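Transcriptional regulator nlh2 (Aquifex aeolicus, PDB 4G3V) is a transcriptional regulator of the sigma54-activator type, whose GAF domain, seen here in an inactive state, probably controls its activity. Local coordinates at residues L29-Y37 with A58-N66; L40-R50 with V126-K134. One frame throughout, in Å; residues are numbered along the deposited sequence. Where two conformers were deposited one is given.

Contact 1. Residues L29-Y37 with A58-N66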
loop_
_atom_site.group_PDB
_atom_site.type_symbol
_atom_site.label_atom_id
_atom_site.label_comp_id
_atom_site.label_asym_id
_atom_site.label_seq_id
_atom_site.Cartn_x
_atom_site.Cartn_y
_atom_site.Cartn_z
ATOM N N LEU A 29 3.534 -11.072 -11.407
ATOM C CA LEU A 29 4.493 -9.969 -11.469
ATOM C C LEU A 29 4.380 -9.231 -12.784
ATOM O O LEU A 29 4.385 -8.005 -12.812
ATOM C CB LEU A 29 5.923 -10.462 -11.308
ATOM C CG LEU A 29 6.282 -11.207 -10.024
ATOM C CD1 LEU A 29 7.782 -11.492 -9.998
ATOM C CD2 LEU A 29 5.854 -10.426 -8.805
ATOM N N LYS A 30 4.262 -9.975 -13.879
ATOM C CA LYS A 30 4.119 -9.358 -15.182
ATOM C C LYS A 30 2.858 -8.501 -15.238
ATOM O O LYS A 30 2.886 -7.414 -15.796
ATOM C CB LYS A 30 4.086 -10.424 -16.286
ATOM C CG LYS A 30 4.032 -9.853 -17.671
ATOM C CD LYS A 30 5.361 -9.185 -18.041
ATOM C CE LYS A 30 5.358 -8.711 -19.487
ATOM N NZ LYS A 30 6.729 -8.610 -20.025
ATOM N N GLU A 31 1.753 -8.992 -14.675
ATOM C CA GLU A 31 0.488 -8.264 -14.756
ATOM C C GLU A 31 0.577 -6.970 -13.935
ATOM O O GLU A 31 0.020 -5.945 -14.320
ATOM C CB GLU A 31 -0.677 -9.132 -14.295
ATOM C CG GLU A 31 -2.050 -8.538 -14.554
ATOM C CD GLU A 31 -2.465 -8.537 -16.017
ATOM O OE1 GLU A 31 -1.728 -9.060 -16.887
ATOM O OE2 GLU A 31 -3.560 -8.004 -16.290
ATOM N N VAL A 32 1.290 -7.004 -12.812
ATOM C CA VAL A 32 1.543 -5.771 -12.063
ATOM C C VAL A 32 2.249 -4.718 -12.940
ATOM O O VAL A 32 1.843 -3.547 -12.984
ATOM C CB VAL A 32 2.372 -6.050 -10.798
ATOM C CG1 VAL A 32 2.835 -4.733 -10.125
ATOM C CG2 VAL A 32 1.572 -6.879 -9.832
ATOM N N LEU A 33 3.294 -5.122 -13.652
ATOM C CA LEU A 33 4.019 -4.176 -14.493
ATOM C C LEU A 33 3.150 -3.686 -15.647
ATOM O O LEU A 33 3.248 -2.525 -16.058
ATOM C CB LEU A 33 5.318 -4.796 -15.014
ATOM C CG LEU A 33 6.306 -5.225 -13.913
ATOM C CD1 LEU A 33 7.629 -5.735 -14.490
ATOM C CD2 LEU A 33 6.564 -4.089 -12.948
ATOM N N LYS A 34 2.296 -4.561 -16.164
ATOM C CA LYS A 34 1.394 -4.183 -17.238
ATOM C C LYS A 34 0.410 -3.110 -16.776
ATOM O O LYS A 34 0.131 -2.155 -17.507
ATOM C CB LYS A 34 0.634 -5.409 -17.750
ATOM C CG LYS A 34 -0.268 -5.131 -18.931
ATOM C CD LYS A 34 -1.059 -6.376 -19.317
ATOM C CE LYS A 34 -0.152 -7.536 -19.678
ATOM N NZ LYS A 34 -0.930 -8.766 -19.989
ATOM N N VAL A 35 -0.117 -3.252 -15.564
ATOM C CA VAL A 35 -1.054 -2.236 -15.082
ATOM C C VAL A 35 -0.322 -0.936 -14.706
ATOM O O VAL A 35 -0.887 0.151 -14.820
ATOM C CB VAL A 35 -2.028 -2.740 -13.961
ATOM C CG1 VAL A 35 -2.892 -3.892 -14.489
ATOM C CG2 VAL A 35 -1.307 -3.168 -12.737
ATOM N N LEU A 36 0.937 -1.021 -14.289
ATOM C CA LEU A 36 1.705 0.210 -14.072
ATOM C C LEU A 36 1.813 0.987 -15.376
ATOM O O LEU A 36 1.763 2.221 -15.402
ATOM C CB LEU A 36 3.095 -0.100 -13.540
ATOM C CG LEU A 36 3.123 -0.383 -12.043
ATOM C CD1 LEU A 36 4.527 -0.722 -11.583
ATOM C CD2 LEU A 36 2.598 0.831 -11.297
ATOM N N TYR A 37 1.963 0.263 -16.469
ATOM C CA TYR A 37 1.966 0.902 -17.773
ATOM C C TYR A 37 0.579 1.446 -18.130
ATOM O O TYR A 37 0.430 2.610 -18.494
ATOM C CB TYR A 37 2.424 -0.089 -18.831
ATOM C CG TYR A 37 2.214 0.415 -20.223
ATOM C CD1 TYR A 37 3.085 1.328 -20.783
ATOM C CD2 TYR A 37 1.142 -0.023 -20.981
ATOM C CE1 TYR A 37 2.893 1.792 -22.067
ATOM C CE2 TYR A 37 0.944 0.433 -22.257
ATOM C CZ TYR A 37 1.819 1.332 -22.795
ATOM O OH TYR A 37 1.597 1.771 -24.066
ATOM N N ALA A 58 13.175 -10.992 -12.376
ATOM C CA ALA A 58 12.155 -12.032 -12.408
ATOM C C ALA A 58 11.061 -11.698 -13.412
ATOM O O ALA A 58 10.452 -12.588 -14.008
ATOM C CB ALA A 58 11.546 -12.198 -11.031
ATOM N N SER A 59 10.791 -10.413 -13.580
ATOM C CA SER A 59 9.779 -9.960 -14.523
ATOM C C SER A 59 10.158 -8.587 -15.050
ATOM O O SER A 59 10.842 -7.816 -14.371
ATOM C CB SER A 59 8.421 -9.894 -13.831
ATOM O OG SER A 59 7.391 -9.721 -14.775
ATOM N N SER A 60 9.712 -8.267 -16.256
ATOM C CA SER A 60 10.125 -7.024 -16.874
ATOM C C SER A 60 9.064 -6.511 -17.828
ATOM O O SER A 60 8.164 -7.254 -18.238
ATOM C CB SER A 60 11.442 -7.227 -17.623
ATOM O OG SER A 60 11.302 -8.216 -18.626
ATOM N N TYR A 61 9.173 -5.238 -18.183
ATOM C CA TYR A 61 8.242 -4.635 -19.122
ATOM C C TYR A 61 8.952 -3.560 -19.926
ATOM O O TYR A 61 9.743 -2.791 -19.377
ATOM C CB TYR A 61 7.047 -4.037 -18.381
ATOM C CG TYR A 61 5.980 -3.512 -19.312
ATOM C CD1 TYR A 61 6.043 -2.215 -19.800
ATOM C CD2 TYR A 61 4.918 -4.311 -19.709
ATOM C CE1 TYR A 61 5.085 -1.725 -20.652
ATOM C CE2 TYR A 61 3.947 -3.828 -20.578
ATOM C CZ TYR A 61 4.040 -2.530 -21.043
ATOM O OH TYR A 61 3.091 -2.018 -21.902
ATOM N N GLY A 62 8.663 -3.504 -21.227
ATOM C CA GLY A 62 9.321 -2.562 -22.112
ATOM C C GLY A 62 10.725 -2.979 -22.524
ATOM O O GLY A 62 10.967 -4.105 -22.940
ATOM N N TYR A 63 11.665 -2.056 -22.383
ATOM C CA TYR A 63 13.036 -2.259 -22.834
ATOM C C TYR A 63 13.693 -3.465 -22.173
ATOM O O TYR A 63 14.537 -4.123 -22.775
ATOM C CB TYR A 63 13.877 -1.008 -22.558
ATOM C CG TYR A 63 15.320 -1.173 -22.970
ATOM C CD1 TYR A 63 15.721 -0.934 -24.280
ATOM C CD2 TYR A 63 16.277 -1.590 -22.055
ATOM C CE1 TYR A 63 17.040 -1.095 -24.665
ATOM C CE2 TYR A 63 17.597 -1.753 -22.430
ATOM C CZ TYR A 63 17.972 -1.504 -23.738
ATOM O OH TYR A 63 19.285 -1.666 -24.125
ATOM N N PHE A 64 13.308 -3.753 -20.936
ATOM C CA PHE A 64 13.917 -4.853 -20.192
ATOM C C PHE A 64 13.426 -6.239 -20.609
ATOM O O PHE A 64 13.941 -7.256 -20.133
ATOM C CB PHE A 64 13.678 -4.641 -18.709
ATOM C CG PHE A 64 14.356 -3.424 -18.186
ATOM C CD1 PHE A 64 15.661 -3.489 -17.745
ATOM C CD2 PHE A 64 13.701 -2.210 -18.166
ATOM C CE1 PHE A 64 16.302 -2.368 -17.280
ATOM C CE2 PHE A 64 14.336 -1.083 -17.695
ATOM C CZ PHE A 64 15.639 -1.161 -17.252
ATOM N N LEU A 65 12.437 -6.290 -21.490
ATOM C CA LEU A 65 11.940 -7.576 -21.944
ATOM C C LEU A 65 13.090 -8.417 -22.497
ATOM O O LEU A 65 13.924 -7.914 -23.254
ATOM C CB LEU A 65 10.881 -7.390 -23.020
ATOM C CG LEU A 65 10.101 -8.663 -23.353
ATOM C CD1 LEU A 65 9.232 -9.076 -22.172
ATOM C CD2 LEU A 65 9.260 -8.441 -24.587
ATOM N N ASN A 66 13.133 -9.688 -22.102
ATOM C CA ASN A 66 14.131 -10.637 -22.606
ATOM C C ASN A 66 15.565 -10.207 -22.330
ATOM O O ASN A 66 16.447 -10.372 -23.175
ATOM C CB ASN A 66 13.945 -10.877 -24.111
ATOM C CG ASN A 66 12.633 -11.570 -24.434
ATOM O OD1 ASN A 66 12.197 -12.467 -23.710
ATOM N ND2 ASN A 66 11.992 -11.148 -25.515
#
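K30 and S60 make the one hydrogen bond between 29-37 and 58-66: the ammonium NZ of K30 donates a hydrogen bond to S60 O at 2.7 Å, the donor tilted a little from the carbonyl plane. With CG anti to the backbone N (chi1 -176°) and the chain bent at chi2, the lysine reaches across the strand, its CD and CE lying against the same oxygen, while L65 crosses its end at about a right angle and brings CD1 to NZ.

At the C-terminal end of 29-37 the contact is aromatic. The hydroxyl of Y61 sits over one face of the Y37 ring, offset toward the rim, with OH 2.9 Å from CD2 of Y37. The two rings meet obliquely, planes at 35° and centroids 5.1 Å apart.

Van der Waals contacts complete the account: L29 CB rests on S59 CB at 3.6 Å and L33 CD1 lies over S60 CA, while the apolar pairs are L29 CD1 with A58 CB and L33 CB with Y61 CB (3.9 Å). A helix running at 24° to the strand it packs on, laid on one face of an antiparallel sheet, is the layered alpha/beta packing of a GAF domain.

Contact 2. Residues L40-R50 with V126-K134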
loop_
_atom_site.group_PDB
_atom_site.type_symbol
_atom_site.label_atom_id
_atom_site.label_comp_id
_atom_site.label_asym_id
_atom_site.label_seq_id
_atom_site.Cartn_x
_atom_site.Cartn_y
_atom_site.Cartn_z
ATOM N N LEU A 40 -0.542 4.094 -15.133
ATOM C CA LEU A 40 0.354 5.197 -14.757
ATOM C C LEU A 40 1.410 5.583 -15.790
ATOM O O LEU A 40 2.226 6.472 -15.522
ATOM C CB LEU A 40 1.072 4.871 -13.441
ATOM C CG LEU A 40 0.168 4.694 -12.225
ATOM C CD1 LEU A 40 1.008 4.513 -10.981
ATOM C CD2 LEU A 40 -0.774 5.887 -12.070
ATOM N N GLY A 41 1.419 4.918 -16.943
ATOM C CA GLY A 41 2.292 5.296 -18.044
ATOM C C GLY A 41 3.747 4.908 -17.856
ATOM O O GLY A 41 4.652 5.524 -18.436
ATOM N N VAL A 42 3.988 3.890 -17.048
ATOM C CA VAL A 42 5.350 3.435 -16.797
ATOM C C VAL A 42 5.766 2.484 -17.901
ATOM O O VAL A 42 5.346 1.331 -17.921
ATOM C CB VAL A 42 5.460 2.723 -15.443
ATOM C CG1 VAL A 42 6.844 2.121 -15.266
ATOM C CG2 VAL A 42 5.136 3.691 -14.322
ATOM N N GLU A 43 6.601 2.969 -18.815
ATOM C CA GLU A 43 6.897 2.229 -20.037
ATOM C C GLU A 43 8.027 1.206 -19.893
ATOM O O GLU A 43 8.095 0.256 -20.660
ATOM C CB GLU A 43 7.185 3.215 -21.181
ATOM C CG GLU A 43 5.926 3.968 -21.660
ATOM C CD GLU A 43 6.218 5.370 -22.189
ATOM O OE1 GLU A 43 6.405 6.289 -21.362
ATOM O OE2 GLU A 43 6.251 5.565 -23.423
ATOM N N HIS A 44 8.908 1.395 -18.915
ATOM C CA HIS A 44 10.008 0.468 -18.678
ATOM C C HIS A 44 10.104 0.143 -17.194
ATOM O O HIS A 44 10.143 1.044 -16.356
ATOM C CB HIS A 44 11.338 1.075 -19.140
ATOM C CG HIS A 44 11.296 1.647 -20.529
ATOM N ND1 HIS A 44 11.455 0.875 -21.652
ATOM C CD2 HIS A 44 11.113 2.918 -20.963
ATOM C CE1 HIS A 44 11.380 1.642 -22.732
ATOM N NE2 HIS A 44 11.177 2.886 -22.339
ATOM N N SER A 45 10.176 -1.136 -16.859
ATOM C CA SER A 45 10.187 -1.523 -15.455
ATOM C C SER A 45 10.646 -2.948 -15.293
ATOM O O SER A 45 10.602 -3.736 -16.240
ATOM C CB SER A 45 8.778 -1.400 -14.852
ATOM O OG SER A 45 7.874 -2.266 -15.518
ATOM N N PHE A 46 11.075 -3.285 -14.081
ATOM C CA PHE A 46 11.378 -4.661 -13.759
ATOM C C PHE A 46 11.216 -4.909 -12.272
ATOM O O PHE A 46 11.223 -3.980 -11.478
ATOM C CB PHE A 46 12.781 -5.069 -14.261
ATOM C CG PHE A 46 13.933 -4.378 -13.563
ATOM C CD1 PHE A 46 14.349 -4.781 -12.305
ATOM C CD2 PHE A 46 14.619 -3.357 -14.195
ATOM C CE1 PHE A 46 15.428 -4.143 -11.665
ATOM C CE2 PHE A 46 15.696 -2.720 -13.581
ATOM C CZ PHE A 46 16.104 -3.113 -12.318
ATOM N N ILE A 47 11.005 -6.175 -11.931
ATOM C CA ILE A 47 10.982 -6.628 -10.557
ATOM C C ILE A 47 12.107 -7.645 -10.458
ATOM O O ILE A 47 12.144 -8.606 -11.227
ATOM C CB ILE A 47 9.619 -7.248 -10.191
ATOM C CG1 ILE A 47 8.547 -6.162 -10.227
ATOM C CG2 ILE A 47 9.671 -7.908 -8.832
ATOM C CD1 ILE A 47 7.102 -6.667 -10.213
ATOM N N ALA A 48 13.055 -7.386 -9.559
ATOM C CA ALA A 48 14.188 -8.277 -9.345
ATOM C C ALA A 48 14.049 -8.958 -7.990
ATOM O O ALA A 48 13.590 -8.352 -7.017
ATOM C CB ALA A 48 15.478 -7.513 -9.409
ATOM N N ILE A 49 14.441 -10.225 -7.937
ATOM C CA ILE A 49 14.251 -11.019 -6.743
ATOM C C ILE A 49 15.573 -11.570 -6.246
ATOM O O ILE A 49 16.459 -11.902 -7.036
ATOM C CB ILE A 49 13.286 -12.174 -7.030
ATOM C CG1 ILE A 49 11.938 -11.593 -7.448
ATOM C CG2 ILE A 49 13.145 -13.061 -5.809
ATOM C CD1 ILE A 49 10.946 -12.615 -7.969
ATOM N N ARG A 50 15.681 -11.671 -4.926
ATOM C CA ARG A 50 16.893 -12.153 -4.270
ATOM C C ARG A 50 17.044 -13.657 -4.406
ATOM O O ARG A 50 16.160 -14.415 -4.024
ATOM C CB ARG A 50 16.844 -11.798 -2.796
ATOM C CG ARG A 50 18.121 -12.059 -2.037
ATOM C CD ARG A 50 18.004 -11.384 -0.684
ATOM N NE ARG A 50 19.254 -11.317 0.058
ATOM C CZ ARG A 50 19.475 -10.456 1.051
ATOM N NH1 ARG A 50 18.532 -9.587 1.407
ATOM N NH2 ARG A 50 20.639 -10.448 1.688
ATOM N N VAL A 126 15.021 -7.377 2.892
ATOM C CA VAL A 126 14.907 -7.178 1.438
ATOM C C VAL A 126 14.945 -8.506 0.668
ATOM O O VAL A 126 15.915 -9.270 0.736
ATOM C CB VAL A 126 16.010 -6.261 0.890
ATOM C CG1 VAL A 126 15.866 -6.087 -0.601
ATOM C CG2 VAL A 126 15.996 -4.898 1.599
ATOM N N LYS A 127 13.883 -8.764 -0.078
ATOM C CA LYS A 127 13.787 -9.964 -0.891
ATOM C C LYS A 127 13.737 -9.625 -2.372
ATOM O O LYS A 127 13.746 -10.514 -3.211
ATOM C CB LYS A 127 12.532 -10.739 -0.509
ATOM C CG LYS A 127 12.487 -11.161 0.941
ATOM C CD LYS A 127 13.663 -12.048 1.255
ATOM C CE LYS A 127 13.354 -12.999 2.402
ATOM N NZ LYS A 127 14.423 -14.025 2.550
ATOM N N GLY A 128 13.636 -8.338 -2.692
ATOM C CA GLY A 128 13.636 -7.906 -4.075
ATOM C C GLY A 128 13.588 -6.395 -4.200
ATOM O O GLY A 128 13.589 -5.656 -3.202
ATOM N N VAL A 129 13.566 -5.929 -5.440
ATOM C CA VAL A 129 13.442 -4.497 -5.724
ATOM C C VAL A 129 12.546 -4.328 -6.936
ATOM O O VAL A 129 12.625 -5.127 -7.874
ATOM C CB VAL A 129 14.825 -3.864 -6.041
ATOM C CG1 VAL A 129 14.674 -2.411 -6.524
ATOM C CG2 VAL A 129 15.762 -3.979 -4.822
ATOM N N ILE A 130 11.669 -3.325 -6.911
ATOM C CA ILE A 130 10.954 -2.948 -8.127
ATOM C C ILE A 130 11.539 -1.630 -8.590
ATOM O O ILE A 130 11.678 -0.692 -7.800
ATOM C CB ILE A 130 9.434 -2.849 -7.926
ATOM C CG1 ILE A 130 8.765 -2.284 -9.181
ATOM C CG2 ILE A 130 9.080 -2.013 -6.708
ATOM C CD1 ILE A 130 7.231 -2.331 -9.143
ATOM N N THR A 131 11.909 -1.587 -9.871
ATOM C CA THR A 131 12.548 -0.428 -10.470
ATOM C C THR A 131 11.751 0.019 -11.688
ATOM O O THR A 131 11.406 -0.799 -12.556
ATOM C CB THR A 131 13.971 -0.763 -10.897
ATOM O OG1 THR A 131 14.746 -1.089 -9.733
ATOM C CG2 THR A 131 14.619 0.399 -11.657
ATOM N N ILE A 132 11.466 1.309 -11.759
ATOM C CA ILE A 132 10.716 1.850 -12.885
ATOM C C ILE A 132 11.414 3.071 -13.465
ATOM O O ILE A 132 12.143 3.772 -12.770
ATOM C CB ILE A 132 9.257 2.223 -12.495
ATOM C CG1 ILE A 132 9.202 3.454 -11.601
ATOM C CG2 ILE A 132 8.575 1.070 -11.775
ATOM C CD1 ILE A 132 8.923 4.732 -12.327
ATOM N N PHE A 133 11.183 3.315 -14.748
ATOM C CA PHE A 133 11.692 4.497 -15.414
ATOM C C PHE A 133 10.497 5.265 -15.980
ATOM O O PHE A 133 9.612 4.676 -16.614
ATOM C CB PHE A 133 12.619 4.090 -16.551
ATOM C CG PHE A 133 13.903 3.463 -16.096
ATOM C CD1 PHE A 133 13.959 2.119 -15.795
ATOM C CD2 PHE A 133 15.058 4.225 -15.980
ATOM C CE1 PHE A 133 15.138 1.537 -15.378
ATOM C CE2 PHE A 133 16.234 3.655 -15.563
ATOM C CZ PHE A 133 16.276 2.299 -15.263
ATOM N N LYS A 134 10.452 6.566 -15.748
ATOM C CA LYS A 134 9.337 7.359 -16.216
ATOM C C LYS A 134 9.723 8.831 -16.321
ATOM O O LYS A 134 10.467 9.337 -15.491
ATOM C CB LYS A 134 8.161 7.198 -15.257
ATOM C CG LYS A 134 6.947 8.047 -15.620
ATOM C CD LYS A 134 5.796 7.756 -14.667
ATOM C CE LYS A 134 4.680 8.770 -14.812
ATOM N NZ LYS A 134 4.036 8.679 -16.149
HETATM O O HOH W 1 7.763 5.438 -18.528
#
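R50 ties the end of strand 44-51 to V126 and K127 by both backbone and side chain. Its N donates to K127 O at 2.8 Å from above the carbonyl plane. Along the side chain, CB lies 3.4 Å from the same K127 O; CG stands anti to the backbone N (chi1 -172°), and the extended chain carries CD to within 3.3 Å of V126 O. At the tip R50 NH1 donates to V126 O at 2.7 Å, with the oxygen 6° out of the guanidinium plane, while NH2 bonds N53 OD1. With R50 cut back to an alanine, V126 O would probably lose its guanidinium donor and N53 OD1 its NH2 partner, leaving the backbone bond to K127 O.

Further along, paired backbone bonds link F46 with T131 and A48 with V129. The F46 ring takes T131 CB over one face in a CH-pi contact, CB 3.8 Å from the ring centroid, as T131 OG1 bonds T78 OG1 of helix 76-84. On the opposite face of the sheet, I47 CG1 meets I130 CG1. V42, in the loop before the strand, packs CG1 on I132 CB at 3.7 Å. K134 NZ closes the other end, donating to L40 O at 2.9 Å in the carbonyl plane. Such an antiparallel pair of central strands, 44-51 beside 125-135, forms the middle of the GAF-domain sheet.

In the fold
Contacts 1 and 2 interlock along the chain, their segments alternating, and their centres lie 8 Å apart. Strand 44-51 belongs to contact 2 and is the sheet neighbour of strand 54-61 of contact 1, where probable hydrogen bonds join Y61 N to S45 O and A58 N to I47 O, both at 2.8 Å. Helix 25-40 is followed, after a short loop, by this strand, and L33 touches S45 and I47 on the sheet face the helix packs on. On the other face, F64 CZ approaches F133 CE1 to 3.3 Å, linking the turn after 54-61 to 125-135. Contact 2 lies about 2 Å from the chain centre, contact 1 about 9 Å, centre to centre.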